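PDB 4V2X: endo-beta-1,4-glucanase (cellulase B) from Bacillus halodurans, which probably hydrolyses beta-1,4-glucosidic bonds in plant polysaccharides through a family 5 catalytic module, joined to an immunoglobulin-like module and a family 46 carbohydrate-binding module. Local coordinates for residues Met65-Asp76 and Gly102-Thr111; Asn478-Gln486 and Ile497-Ser505. All coordinates share one frame; numbering follows the deposited sequence. Where two conformers were deposited one is given.

Overall arrangement
From the N terminus, the chain first lays down strand 68-70, passes through helix 92-100 and returns as strand 105-108; contact 1 closes this beta-alpha-beta loop and pairs the first two strands of the eight-stranded parallel barrel in the glycosyl hydrolase family 5 module. After the remaining barrel strands the chain enters the middle module, whose strand 473-480 runs through the short link 481-483 into strand 484-491 of the C-terminal sheet. Contact 2 closes a much shorter loop, the hairpin of strands 484-491 and 495-500, where 478-486 meets 497-505. The two loops follow in series, neither crossing nor nesting. The centres of contact 1 and contact 2 are about 41 Å apart, on opposite sides of the chain's centre. The nearest atoms of contact 1 and contact 2 are about 25 Å apart.

Contact 1. Residues Met65-Asp76 and Gly102-Thr111; sequences MQPGWNLGNTFD and GYKSIRIPVT
N70 and R107 lie side by side on one face of the first parallel strand pair of the (beta/alpha)8 barrel, a beta-alpha-beta crossover in which the axes of strands 68-70 and 105-108 lie 23° apart in the same direction. R107 NH1 donates a hydrogen bond to N70 OD1 at 2.9 Å, in the guanidinium plane, although the amide plane is turned 74° from it. R107 CG stands anti to the backbone N (chi1 -176°), and the chain runs extended to NE alongside the amide. Salt bridges to E193 and E319 and a bond to N196 fix the guanidinium further; N70 ND2 reaches G318 O. On the other face the contact is between apolar groups: I106 CD1 abuts the indole edge of W69 at CZ3, 3.9 Å away, while W69 NE1 turns to D359. W69 CB sits over one face of the Y103 ring, 3.9 Å from its centroid. On the N70 face, S105 OG donates to M65 O at 2.7 Å and comes within 3.2 Å of G68 CA, leaving little room for a side chain at G68. Past the strands, P109 lies alongside D76, its CG 3.6 Å from D76 OD1, and T111 OG1 donates to D76 O at 2.7 Å.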
ATOM      1  N   MET A  65     -28.497   2.269 -13.290  1.00 17.01           N
ATOM      2  CA  MET A  65     -28.472   3.623 -12.720  1.00 16.31           C
ATOM      3  C   MET A  65     -28.425   4.745 -13.766  1.00 15.98           C
ATOM      4  O   MET A  65     -28.714   5.896 -13.439  1.00 15.79           O
ATOM      5  CB  MET A  65     -27.260   3.800 -11.803  1.00 16.29           C
ATOM      6  CG  MET A  65     -27.234   2.928 -10.565  1.00 16.43           C
ATOM      7  SD  MET A  65     -25.637   3.011  -9.725  1.00 16.59           S
ATOM      8  CE  MET A  65     -25.579   4.743  -9.278  1.00 16.36           C
ATOM      9  N   GLN A  66     -28.032   4.427 -14.997  1.00 14.78           N
ATOM     10  CA  GLN A  66     -27.774   5.451 -16.019  1.00 14.19           C
ATOM     11  C   GLN A  66     -29.075   6.094 -16.514  1.00 14.62           C
ATOM     12  O   GLN A  66     -29.984   5.357 -16.886  1.00 14.83           O
ATOM     13  CB  GLN A  66     -27.054   4.807 -17.199  1.00 14.37           C
ATOM     14  CG  GLN A  66     -26.541   5.795 -18.229  1.00 14.54           C
ATOM     15  CD  GLN A  66     -25.215   6.384 -17.816  1.00 14.40           C
ATOM     16  OE1 GLN A  66     -25.131   7.104 -16.823  1.00 14.76           O
ATOM     17  NE2 GLN A  66     -24.167   6.073 -18.572  1.00 14.56           N
ATOM     18  N   PRO A  67     -29.214   7.426 -16.541  1.00 14.02           N
ATOM     19  CA  PRO A  67     -28.246   8.412 -16.085  1.00 13.46           C
ATOM     20  C   PRO A  67     -28.593   8.924 -14.695  1.00 13.88           C
ATOM     21  O   PRO A  67     -29.738   8.800 -14.262  1.00 13.72           O
ATOM     22  CB  PRO A  67     -28.449   9.544 -17.084  1.00 13.64           C
ATOM     23  CG  PRO A  67     -29.919   9.513 -17.332  1.00 13.83           C
ATOM     24  CD  PRO A  67     -30.334   8.069 -17.249  1.00 14.37           C
ATOM     25  N   GLY A  68     -27.626   9.556 -14.038  1.00 13.06           N
ATOM     26  CA  GLY A  68     -27.802  10.029 -12.669  1.00 12.91           C
ATOM     27  C   GLY A  68     -27.747  11.535 -12.497  1.00 12.05           C
ATOM     28  O   GLY A  68     -27.280  12.264 -13.376  1.00 12.57           O
ATOM     29  N   TRP A  69     -28.200  11.988 -11.333  1.00 11.72           N
ATOM     30  CA  TRP A  69     -28.277  13.405 -11.009  1.00 12.01           C
ATOM     31  C   TRP A  69     -27.941  13.600  -9.532  1.00 11.82           C
ATOM     32  O   TRP A  69     -28.374  12.806  -8.690  1.00 12.32           O
ATOM     33  CB  TRP A  69     -29.696  13.880 -11.318  1.00 12.32           C
ATOM     34  CG  TRP A  69     -29.981  15.329 -11.094  1.00 12.42           C
ATOM     35  CD1 TRP A  69     -29.763  16.349 -11.968  1.00 12.04           C
ATOM     36  CD2 TRP A  69     -30.596  15.912  -9.943  1.00 12.37           C
ATOM     37  NE1 TRP A  69     -30.191  17.534 -11.431  1.00 12.10           N
ATOM     38  CE2 TRP A  69     -30.704  17.296 -10.187  1.00 12.42           C
ATOM     39  CE3 TRP A  69     -31.069  15.402  -8.726  1.00 13.41           C
ATOM     40  CZ2 TRP A  69     -31.259  18.176  -9.262  1.00 13.11           C
ATOM     41  CZ3 TRP A  69     -31.624  16.276  -7.809  1.00 13.52           C
ATOM     42  CH2 TRP A  69     -31.710  17.651  -8.081  1.00 13.77           C
ATOM     43  N   ASN A  70     -27.161  14.634  -9.225  1.00 11.75           N
ATOM     44  CA  ASN A  70     -26.832  14.991  -7.842  1.00 11.70           C
ATOM     45  C   ASN A  70     -27.772  16.054  -7.304  1.00 12.21           C
ATOM     46  O   ASN A  70     -27.986  17.082  -7.944  1.00 13.17           O
ATOM     47  CB  ASN A  70     -25.424  15.578  -7.717  1.00 11.26           C
ATOM     48  CG  ASN A  70     -24.336  14.530  -7.678  1.00 11.10           C
ATOM     49  OD1 ASN A  70     -23.856  14.163  -6.608  1.00 10.67           O
ATOM     50  ND2 ASN A  70     -23.907  14.075  -8.851  1.00 10.45           N
ATOM     51  N   LEU A  71     -28.303  15.804  -6.115  1.00 12.55           N
ATOM     52  CA  LEU A  71     -28.999  16.801  -5.327  1.00 12.83           C
ATOM     53  C   LEU A  71     -27.947  17.651  -4.617  1.00 12.54           C
ATOM     54  O   LEU A  71     -27.708  17.506  -3.419  1.00 13.25           O
ATOM     55  CB  LEU A  71     -29.914  16.097  -4.317  1.00 13.25           C
ATOM     56  CG  LEU A  71     -30.794  16.967  -3.433  1.00 13.81           C
ATOM     57  CD1 LEU A  71     -31.849  17.684  -4.261  1.00 14.30           C
ATOM     58  CD2 LEU A  71     -31.427  16.102  -2.359  1.00 14.83           C
ATOM     59  N   GLY A  72     -27.298  18.529  -5.377  1.00 12.68           N
ATOM     60  CA  GLY A  72     -26.143  19.263  -4.881  1.00 12.32           C
ATOM     61  C   GLY A  72     -26.461  20.481  -4.038  1.00 12.29           C
ATOM     62  O   GLY A  72     -27.552  21.057  -4.134  1.00 12.29           O
ATOM     63  N   ASN A  73     -25.481  20.885  -3.229  1.00 12.25           N
ATOM     64  CA  ASN A  73     -25.590  22.046  -2.347  1.00 12.30           C
ATOM     65  C   ASN A  73     -26.877  22.022  -1.537  1.00 12.23           C
ATOM     66  O   ASN A  73     -27.540  23.045  -1.386  1.00 12.84           O
ATOM     67  CB  ASN A  73     -25.492  23.359  -3.144  1.00 13.25           C
ATOM     68  CG  ASN A  73     -24.066  23.718  -3.536  1.00 13.51           C
ATOM     69  OD1 ASN A  73     -23.802  24.857  -3.949  1.00 16.88           O
ATOM     70  ND2 ASN A  73     -23.152  22.780  -3.414  1.00 12.67           N
ATOM     71  N   THR A  74     -27.225  20.839  -1.049  1.00 12.38           N
ATOM     72  CA  THR A  74     -28.463  20.630  -0.309  1.00 12.92           C
ATOM     73  C   THR A  74     -28.084  20.032   1.055  1.00 13.15           C
ATOM     74  O   THR A  74     -27.605  20.769   1.925  1.00 13.24           O
ATOM     75  CB  THR A  74     -29.451  19.799  -1.151  1.00 13.05           C
ATOM     76  OG1 THR A  74     -29.616  20.439  -2.429  1.00 13.51           O
ATOM     77  CG2 THR A  74     -30.806  19.695  -0.480  1.00 13.45           C
ATOM     78  N   PHE A  75     -28.237  18.726   1.255  1.00 13.20           N
ATOM     79  CA  PHE A  75     -27.826  18.125   2.536  1.00 13.43           C
ATOM     80  C   PHE A  75     -26.319  18.209   2.755  1.00 13.34           C
ATOM     81  O   PHE A  75     -25.850  18.102   3.885  1.00 13.37           O
ATOM     82  CB  PHE A  75     -28.326  16.692   2.661  1.00 14.20           C
ATOM     83  CG  PHE A  75     -29.828  16.592   2.710  1.00 14.58           C
ATOM     84  CD1 PHE A  75     -30.533  17.032   3.822  1.00 15.91           C
ATOM     85  CD2 PHE A  75     -30.534  16.063   1.638  1.00 15.30           C
ATOM     86  CE1 PHE A  75     -31.915  16.939   3.863  1.00 16.34           C
ATOM     87  CE2 PHE A  75     -31.909  15.972   1.674  1.00 15.89           C
ATOM     88  CZ  PHE A  75     -32.602  16.408   2.786  1.00 16.28           C
ATOM     89  N   ASP A  76     -25.580  18.403   1.664  1.00 12.48           N
ATOM     90  CA  ASP A  76     -24.145  18.641   1.728  1.00 13.06           C
ATOM     91  C   ASP A  76     -23.769  20.049   2.175  1.00 12.83           C
ATOM     92  O   ASP A  76     -22.621  20.282   2.545  1.00 12.71           O
ATOM     93  CB  ASP A  76     -23.474  18.319   0.383  1.00 13.41           C
ATOM     94  CG  ASP A  76     -24.214  18.896  -0.805  1.00 13.92           C
ATOM     95  OD1 ASP A  76     -25.470  18.804  -0.858  1.00 13.78           O
ATOM     96  OD2 ASP A  76     -23.530  19.419  -1.709  1.00 13.41           O
ATOM     97  N   GLY A 102     -36.013  11.650 -16.853  1.00 17.70           N
ATOM     98  CA  GLY A 102     -35.376  10.431 -17.351  1.00 18.44           C
ATOM     99  C   GLY A 102     -34.197   9.935 -16.526  1.00 17.84           C
ATOM    100  O   GLY A 102     -33.559   8.946 -16.892  1.00 18.76           O
ATOM    101  N   TYR A 103     -33.908  10.613 -15.418  1.00 16.85           N
ATOM    102  CA  TYR A 103     -32.864  10.162 -14.502  1.00 16.37           C
ATOM    103  C   TYR A 103     -33.299   8.892 -13.783  1.00 16.88           C
ATOM    104  O   TYR A 103     -34.451   8.770 -13.365  1.00 17.03           O
ATOM    105  CB  TYR A 103     -32.466  11.282 -13.526  1.00 16.02           C
ATOM    106  CG  TYR A 103     -31.715  12.382 -14.246  1.00 15.50           C
ATOM    107  CD1 TYR A 103     -30.388  12.205 -14.618  1.00 15.51           C
ATOM    108  CD2 TYR A 103     -32.341  13.574 -14.601  1.00 15.52           C
ATOM    109  CE1 TYR A 103     -29.701  13.187 -15.305  1.00 16.10           C
ATOM    110  CE2 TYR A 103     -31.660  14.565 -15.296  1.00 16.50           C
ATOM    111  CZ  TYR A 103     -30.343  14.369 -15.645  1.00 15.37           C
ATOM    112  OH  TYR A 103     -29.653  15.340 -16.339  1.00 15.12           O
ATOM    113  N   LYS A 104     -32.373   7.939 -13.688  1.00 16.63           N
ATOM    114  CA  LYS A 104     -32.630   6.630 -13.091  1.00 16.87           C
ATOM    115  C   LYS A 104     -31.940   6.476 -11.732  1.00 16.45           C
ATOM    116  O   LYS A 104     -32.180   5.507 -11.013  1.00 15.40           O
ATOM    117  CB  LYS A 104     -32.156   5.519 -14.032  1.00 19.08           C
ATOM    118  CG  LYS A 104     -32.881   5.445 -15.377  1.00 21.91           C
ATOM    119  CD  LYS A 104     -34.347   5.089 -15.228  1.00 25.52           C
ATOM    120  CE  LYS A 104     -35.013   4.921 -16.589  1.00 30.59           C
ATOM    121  NZ  LYS A 104     -36.485   4.705 -16.464  1.00 34.23           N
ATOM    122  N   SER A 105     -31.084   7.430 -11.387  1.00 14.99           N
ATOM    123  CA  SER A 105     -30.396   7.408 -10.107  1.00 14.95           C
ATOM    124  C   SER A 105     -30.185   8.829  -9.596  1.00 14.50           C
ATOM    125  O   SER A 105     -30.094   9.789 -10.372  1.00 13.97           O
ATOM    126  CB  SER A 105     -29.060   6.676 -10.219  1.00 14.07           C
ATOM    127  OG  SER A 105     -28.224   7.275 -11.194  1.00 14.16           O
ATOM    128  N   ILE A 106     -30.133   8.945  -8.275  1.00 14.64           N
ATOM    129  CA  ILE A 106     -29.910  10.221  -7.618  1.00 14.64           C
ATOM    130  C   ILE A 106     -28.848  10.039  -6.548  1.00 14.73           C
ATOM    131  O   ILE A 106     -28.911   9.095  -5.760  1.00 14.69           O
ATOM    132  CB  ILE A 106     -31.211  10.802  -7.014  1.00 16.44           C
ATOM    133  CG1 ILE A 106     -30.945  12.172  -6.383  1.00 17.20           C
ATOM    134  CG2 ILE A 106     -31.824   9.855  -5.987  1.00 17.22           C
ATOM    135  CD1 ILE A 106     -32.201  12.894  -5.943  1.00 18.10           C
ATOM    136  N   ARG A 107     -27.857  10.923  -6.556  1.00 12.85           N
ATOM    137  CA  ARG A 107     -26.872  10.987  -5.484  1.00 12.82           C
ATOM    138  C   ARG A 107     -27.320  12.072  -4.518  1.00 12.59           C
ATOM    139  O   ARG A 107     -27.597  13.207  -4.932  1.00 12.75           O
ATOM    140  CB  ARG A 107     -25.487  11.303  -6.059  1.00 12.34           C
ATOM    141  CG  ARG A 107     -24.355  11.310  -5.042  1.00 12.95           C
ATOM    142  CD  ARG A 107     -23.039  11.087  -5.764  1.00 12.56           C
ATOM    143  NE  ARG A 107     -21.822  11.148  -4.946  1.00 12.32           N
ATOM    144  CZ  ARG A 107     -21.094  12.243  -4.725  1.00 12.75           C
ATOM    145  NH1 ARG A 107     -21.482  13.430  -5.186  1.00 12.88           N
ATOM    146  NH2 ARG A 107     -19.972  12.156  -4.016  1.00 12.73           N
ATOM    147  N   ILE A 108     -27.413  11.704  -3.239  1.00 13.04           N
ATOM    148  CA  ILE A 108     -27.794  12.608  -2.169  1.00 13.14           C
ATOM    149  C   ILE A 108     -26.576  12.797  -1.267  1.00 13.02           C
ATOM    150  O   ILE A 108     -26.399  12.071  -0.272  1.00 13.59           O
ATOM    151  CB  ILE A 108     -29.007  12.068  -1.371  1.00 13.31           C
ATOM    152  CG1 ILE A 108     -30.191  11.828  -2.321  1.00 14.41           C
ATOM    153  CG2 ILE A 108     -29.401  13.048  -0.265  1.00 14.08           C
ATOM    154  CD1 ILE A 108     -31.331  11.034  -1.712  1.00 15.53           C
ATOM    155  N   PRO A 109     -25.701  13.753  -1.627  1.00 12.28           N
ATOM    156  CA  PRO A 109     -24.542  13.983  -0.778  1.00 12.43           C
ATOM    157  C   PRO A 109     -24.988  14.582   0.555  1.00 12.27           C
ATOM    158  O   PRO A 109     -25.909  15.394   0.583  1.00 12.28           O
ATOM    159  CB  PRO A 109     -23.700  14.976  -1.590  1.00 12.33           C
ATOM    160  CG  PRO A 109     -24.674  15.683  -2.456  1.00 13.12           C
ATOM    161  CD  PRO A 109     -25.731  14.668  -2.784  1.00 13.15           C
ATOM    162  N   VAL A 110     -24.374  14.151   1.648  1.00 12.10           N
ATOM    163  CA  VAL A 110     -24.747  14.649   2.970  1.00 12.66           C
ATOM    164  C   VAL A 110     -23.498  15.010   3.749  1.00 12.51           C
ATOM    165  O   VAL A 110     -22.571  14.202   3.868  1.00 13.55           O
ATOM    166  CB  VAL A 110     -25.550  13.614   3.785  1.00 13.22           C
ATOM    167  CG1 VAL A 110     -25.987  14.218   5.113  1.00 13.82           C
ATOM    168  CG2 VAL A 110     -26.753  13.123   2.989  1.00 13.71           C
ATOM    169  N   THR A 111     -23.485  16.221   4.284  1.00 12.81           N
ATOM    170  CA  THR A 111     -22.459  16.629   5.220  1.00 13.10           C
ATOM    171  C   THR A 111     -23.045  16.463   6.618  1.00 13.65           C
ATOM    172  O   THR A 111     -24.068  17.055   6.937  1.00 14.92           O
ATOM    173  CB  THR A 111     -22.033  18.072   4.969  1.00 13.33           C
ATOM    174  OG1 THR A 111     -21.412  18.155   3.677  1.00 12.89           O
ATOM    175  CG2 THR A 111     -21.054  18.536   6.026  1.00 13.27           C
TER
HETATM  176  O   HOH W   1     -28.075  16.553  -0.768  1.00 12.41           O

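Contact 2. Residues Asn478-Gln486 and Ile497-Ser505; sequences NTYRTPVLQ and IPASFNGNS
V484 and S500 form an antiparallel hydrogen-bonded pair: V484 N donates to S500 O at 3.0 Å, and S500 N returns a bond to V484 O at 2.8 Å. L485 and A499 follow as a non-hydrogen-bonded pair, and Q486 N bonds P498 O. At the other end, F501-N504 makes a type I' turn, whose N502 O accepts from R481 N in the carbonyl plane. G503, at positive phi, packs so close to T479 O that a CB would clash. Two asparagines of the turn grip the 481-482 backbone. N502 ND2 donates to T482 O at 3.0 Å, nearly straight at 168°. N504, with CG anti to its carbonyl carbon (chi1 -66°), splits its amide NH2 between R481 O (2.7 Å from ND2) and F501 O (2.8 Å from ND2), both in the amide plane; S566 holds OD1, fixing the amide's rotation. The P483 side chain crosses that of N504 at about a right angle, P483 CG lying 3.5 Å from N504 ND2. A leucine in place of this asparagine would probably leave R481 O and S566 without their mate and the 481 backbone less firmly tied to the turn. On the opposite face from V484 and S500, L485 CD2 presses tightly on A499 CB (3.3 Å). The arrangement is a beta hairpin's open end, with strands 484-491 and 495-500 neighbours in the antiparallel sheet of the carbohydrate-binding module.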
ATOM      1  N   ASN A 478     -25.872  36.973 -35.405  1.00 14.63           N
ATOM      2  CA  ASN A 478     -25.537  38.168 -34.635  1.00 15.78           C
ATOM      3  C   ASN A 478     -24.979  39.269 -35.511  1.00 15.47           C
ATOM      4  O   ASN A 478     -24.060  39.033 -36.290  1.00 15.84           O
ATOM      5  CB  ASN A 478     -24.483  37.830 -33.576  1.00 16.78           C
ATOM      6  CG  ASN A 478     -24.940  36.743 -32.622  1.00 19.58           C
ATOM      7  OD1 ASN A 478     -26.125  36.624 -32.322  1.00 20.36           O
ATOM      8  ND2 ASN A 478     -23.995  35.930 -32.148  1.00 22.50           N
ATOM      9  N   THR A 479     -25.525  40.474 -35.378  1.00 15.06           N
ATOM     10  CA  THR A 479     -24.948  41.634 -36.037  1.00 15.46           C
ATOM     11  C   THR A 479     -24.066  42.369 -35.041  1.00 14.95           C
ATOM     12  O   THR A 479     -24.464  42.577 -33.896  1.00 15.12           O
ATOM     13  CB  THR A 479     -26.041  42.577 -36.563  1.00 16.02           C
ATOM     14  OG1 THR A 479     -26.844  41.874 -37.520  1.00 17.29           O
ATOM     15  CG2 THR A 479     -25.426  43.796 -37.220  1.00 16.49           C
ATOM     16  N   TYR A 480     -22.869  42.751 -35.481  1.00 14.73           N
ATOM     17  CA  TYR A 480     -21.917  43.434 -34.612  1.00 16.35           C
ATOM     18  C   TYR A 480     -21.230  44.608 -35.311  1.00 18.15           C
ATOM     19  O   TYR A 480     -21.187  44.689 -36.544  1.00 16.78           O
ATOM     20  CB  TYR A 480     -20.858  42.447 -34.105  1.00 16.09           C
ATOM     21  CG  TYR A 480     -19.804  42.084 -35.139  1.00 15.22           C
ATOM     22  CD1 TYR A 480     -20.078  41.167 -36.149  1.00 14.80           C
ATOM     23  CD2 TYR A 480     -18.547  42.674 -35.120  1.00 15.68           C
ATOM     24  CE1 TYR A 480     -19.127  40.841 -37.099  1.00 15.49           C
ATOM     25  CE2 TYR A 480     -17.589  42.350 -36.065  1.00 16.56           C
ATOM     26  CZ  TYR A 480     -17.887  41.425 -37.050  1.00 16.84           C
ATOM     27  OH  TYR A 480     -16.946  41.096 -38.004  1.00 18.60           O
ATOM     28  N   ARG A 481     -20.714  45.525 -34.488  1.00 20.32           N
ATOM     29  CA  ARG A 481     -19.738  46.529 -34.913  1.00 23.59           C
ATOM     30  C   ARG A 481     -18.535  46.410 -33.993  1.00 23.51           C
ATOM     31  O   ARG A 481     -18.602  45.765 -32.949  1.00 23.16           O
ATOM     32  CB  ARG A 481     -20.273  47.948 -34.777  1.00 26.96           C
ATOM     33  CG  ARG A 481     -21.760  48.107 -34.975  1.00 31.55           C
ATOM     34  CD  ARG A 481     -22.176  49.534 -34.677  1.00 32.98           C
ATOM     35  NE  ARG A 481     -21.446  50.483 -35.519  1.00 35.00           N
ATOM     36  CZ  ARG A 481     -20.785  51.553 -35.079  1.00 34.79           C
ATOM     37  NH1 ARG A 481     -20.758  51.863 -33.788  1.00 37.29           N
ATOM     38  NH2 ARG A 481     -20.160  52.335 -35.948  1.00 36.24           N
ATOM     39  N   THR A 482     -17.444  47.068 -34.359  1.00 25.01           N
ATOM     40  CA  THR A 482     -16.268  47.077 -33.502  1.00 26.48           C
ATOM     41  C   THR A 482     -16.684  47.547 -32.104  1.00 23.41           C
ATOM     42  O   THR A 482     -17.340  48.588 -31.971  1.00 22.08           O
ATOM     43  CB  THR A 482     -15.152  47.973 -34.077  1.00 28.78           C
ATOM     44  OG1 THR A 482     -14.629  47.361 -35.263  1.00 31.56           O
ATOM     45  CG2 THR A 482     -14.014  48.154 -33.073  1.00 29.31           C
ATOM     46  N   PRO A 483     -16.339  46.766 -31.067  1.00 23.40           N
ATOM     47  CA  PRO A 483     -16.641  47.206 -29.709  1.00 22.01           C
ATOM     48  C   PRO A 483     -15.716  48.343 -29.315  1.00 21.56           C
ATOM     49  O   PRO A 483     -14.598  48.430 -29.820  1.00 20.67           O
ATOM     50  CB  PRO A 483     -16.385  45.965 -28.848  1.00 23.19           C
ATOM     51  CG  PRO A 483     -15.749  44.949 -29.730  1.00 23.77           C
ATOM     52  CD  PRO A 483     -15.517  45.543 -31.081  1.00 23.38           C
ATOM     53  N   VAL A 484     -16.197  49.210 -28.432  1.00 21.24           N
ATOM     54  CA  VAL A 484     -15.469  50.405 -28.052  1.00 21.81           C
ATOM     55  C   VAL A 484     -15.381  50.444 -26.539  1.00 20.50           C
ATOM     56  O   VAL A 484     -16.395  50.313 -25.857  1.00 21.62           O
ATOM     57  CB  VAL A 484     -16.170  51.686 -28.560  1.00 22.74           C
ATOM     58  CG1 VAL A 484     -15.343  52.918 -28.223  1.00 23.15           C
ATOM     59  CG2 VAL A 484     -16.410  51.606 -30.061  1.00 23.42           C
ATOM     60  N   LEU A 485     -14.163  50.600 -26.033  1.00 21.92           N
ATOM     61  CA  LEU A 485     -13.925  50.828 -24.613  1.00 22.01           C
ATOM     62  C   LEU A 485     -13.537  52.282 -24.420  1.00 22.49           C
ATOM     63  O   LEU A 485     -12.980  52.916 -25.326  1.00 22.22           O
ATOM     64  CB  LEU A 485     -12.808  49.914 -24.104  1.00 22.50           C
ATOM     65  CG  LEU A 485     -13.084  48.420 -24.255  1.00 22.43           C
ATOM     66  CD1 LEU A 485     -11.858  47.615 -23.854  1.00 22.77           C
ATOM     67  CD2 LEU A 485     -14.293  47.986 -23.446  1.00 23.86           C
ATOM     68  N   GLN A 486     -13.826  52.812 -23.238  1.00 21.54           N
ATOM     69  CA  GLN A 486     -13.558  54.217 -22.972  1.00 21.53           C
ATOM     70  C   GLN A 486     -12.556  54.399 -21.847  1.00 21.05           C
ATOM     71  O   GLN A 486     -12.499  53.603 -20.906  1.00 19.34           O
ATOM     72  CB  GLN A 486     -14.854  54.957 -22.639  1.00 23.14           C
ATOM     73  CG  GLN A 486     -15.969  54.781 -23.658  1.00 23.33           C
ATOM     74  CD  GLN A 486     -15.673  55.434 -25.000  1.00 24.82           C
ATOM     75  OE1 GLN A 486     -14.637  56.066 -25.189  1.00 24.80           O
ATOM     76  NE2 GLN A 486     -16.593  55.281 -25.944  1.00 26.63           N
ATOM     77  N   ILE A 497     -14.585  49.544 -16.800  1.00 20.09           N
ATOM     78  CA  ILE A 497     -14.322  50.249 -18.051  1.00 20.45           C
ATOM     79  C   ILE A 497     -15.658  50.458 -18.775  1.00 20.19           C
ATOM     80  O   ILE A 497     -16.371  49.487 -19.045  1.00 19.14           O
ATOM     81  CB  ILE A 497     -13.357  49.456 -18.957  1.00 20.57           C
ATOM     82  CG1 ILE A 497     -12.022  49.215 -18.241  1.00 21.67           C
ATOM     83  CG2 ILE A 497     -13.123  50.201 -20.265  1.00 20.92           C
ATOM     84  CD1 ILE A 497     -11.150  48.173 -18.904  1.00 21.67           C
ATOM     85  N   PRO A 498     -16.033  51.722 -19.063  1.00 20.99           N
ATOM     86  CA  PRO A 498     -17.240  51.896 -19.871  1.00 20.32           C
ATOM     87  C   PRO A 498     -17.041  51.223 -21.226  1.00 20.66           C
ATOM     88  O   PRO A 498     -16.023  51.454 -21.888  1.00 18.51           O
ATOM     89  CB  PRO A 498     -17.368  53.418 -20.012  1.00 20.94           C
ATOM     90  CG  PRO A 498     -16.538  53.985 -18.909  1.00 21.47           C
ATOM     91  CD  PRO A 498     -15.433  53.007 -18.673  1.00 20.95           C
ATOM     92  N   ALA A 499     -18.001  50.392 -21.618  1.00 21.21           N
ATOM     93  CA  ALA A 499     -17.832  49.528 -22.778  1.00 22.43           C
ATOM     94  C   ALA A 499     -19.089  49.447 -23.626  1.00 23.33           C
ATOM     95  O   ALA A 499     -20.167  49.125 -23.128  1.00 28.15           O
ATOM     96  CB  ALA A 499     -17.426  48.136 -22.325  1.00 22.96           C
ATOM     97  N   SER A 500     -18.936  49.742 -24.910  1.00 21.86           N
ATOM     98  CA  SER A 500     -19.982  49.507 -25.888  1.00 21.05           C
ATOM     99  C   SER A 500     -19.690  48.177 -26.552  1.00 19.57           C
ATOM    100  O   SER A 500     -18.847  48.101 -27.445  1.00 19.23           O
ATOM    101  CB  SER A 500     -19.983  50.614 -26.938  1.00 22.36           C
ATOM    102  OG  SER A 500     -20.214  51.879 -26.338  1.00 23.76           O
ATOM    103  N   PHE A 501     -20.377  47.129 -26.112  1.00 20.08           N
ATOM    104  CA  PHE A 501     -20.128  45.790 -26.634  1.00 19.22           C
ATOM    105  C   PHE A 501     -20.557  45.675 -28.095  1.00 18.54           C
ATOM    106  O   PHE A 501     -19.993  44.876 -28.836  1.00 18.32           O
ATOM    107  CB  PHE A 501     -20.790  44.721 -25.763  1.00 20.33           C
ATOM    108  CG  PHE A 501     -20.097  44.521 -24.444  1.00 20.45           C
ATOM    109  CD1 PHE A 501     -18.942  43.752 -24.362  1.00 22.12           C
ATOM    110  CD2 PHE A 501     -20.584  45.114 -23.294  1.00 21.28           C
ATOM    111  CE1 PHE A 501     -18.294  43.572 -23.151  1.00 21.66           C
ATOM    112  CE2 PHE A 501     -19.938  44.940 -22.079  1.00 21.52           C
ATOM    113  CZ  PHE A 501     -18.793  44.171 -22.006  1.00 21.04           C
ATOM    114  N   ASN A 502     -21.532  46.494 -28.497  1.00 18.58           N
ATOM    115  CA  ASN A 502     -21.922  46.627 -29.901  1.00 20.18           C
ATOM    116  C   ASN A 502     -22.198  45.278 -30.579  1.00 19.47           C
ATOM    117  O   ASN A 502     -21.712  45.007 -31.675  1.00 19.62           O
ATOM    118  CB  ASN A 502     -20.863  47.438 -30.674  1.00 19.82           C
ATOM    119  CG  ASN A 502     -20.936  48.925 -30.385  1.00 20.76           C
ATOM    120  OD1 ASN A 502     -21.973  49.440 -29.956  1.00 21.11           O
ATOM    121  ND2 ASN A 502     -19.833  49.634 -30.629  1.00 20.95           N
ATOM    122  N   GLY A 503     -22.985  44.437 -29.909  1.00 19.46           N
ATOM    123  CA  GLY A 503     -23.383  43.140 -30.449  1.00 19.57           C
ATOM    124  C   GLY A 503     -22.374  42.018 -30.271  1.00 19.85           C
ATOM    125  O   GLY A 503     -22.609  40.898 -30.734  1.00 20.15           O
ATOM    126  N   ASN A 504     -21.256  42.305 -29.598  1.00 21.34           N
ATOM    127  CA  ASN A 504     -20.195  41.319 -29.394  1.00 21.13           C
ATOM    128  C   ASN A 504     -20.297  40.595 -28.065  1.00 21.85           C
ATOM    129  O   ASN A 504     -20.840  41.122 -27.092  1.00 24.14           O
ATOM    130  CB  ASN A 504     -18.820  41.981 -29.473  1.00 21.36           C
ATOM    131  CG  ASN A 504     -18.508  42.499 -30.852  1.00 22.29           C
ATOM    132  OD1 ASN A 504     -18.046  41.747 -31.709  1.00 25.17           O
ATOM    133  ND2 ASN A 504     -18.764  43.786 -31.080  1.00 21.76           N
ATOM    134  N   SER A 505     -19.760  39.376 -28.050  1.00 19.91           N
ATOM    135  CA  SER A 505     -19.624  38.583 -26.839  0.50 19.60           C
ATOM    136  C   SER A 505     -18.137  38.435 -26.528  1.00 18.78           C
ATOM    137  O   SER A 505     -17.350  38.099 -27.415  1.00 18.18           O
ATOM    138  CB  SER A 505     -20.255  37.208 -27.045  0.50 19.79           C
ATOM    139  OG  SER A 505     -19.993  36.344 -25.956  0.50 19.72           O
TER
HETATM  140  O   HOH W   2     -23.142  51.504 -31.706  1.00 29.34           O
HETATM  141  O   HOH W   3     -18.614  53.373 -24.902  1.00 31.64           O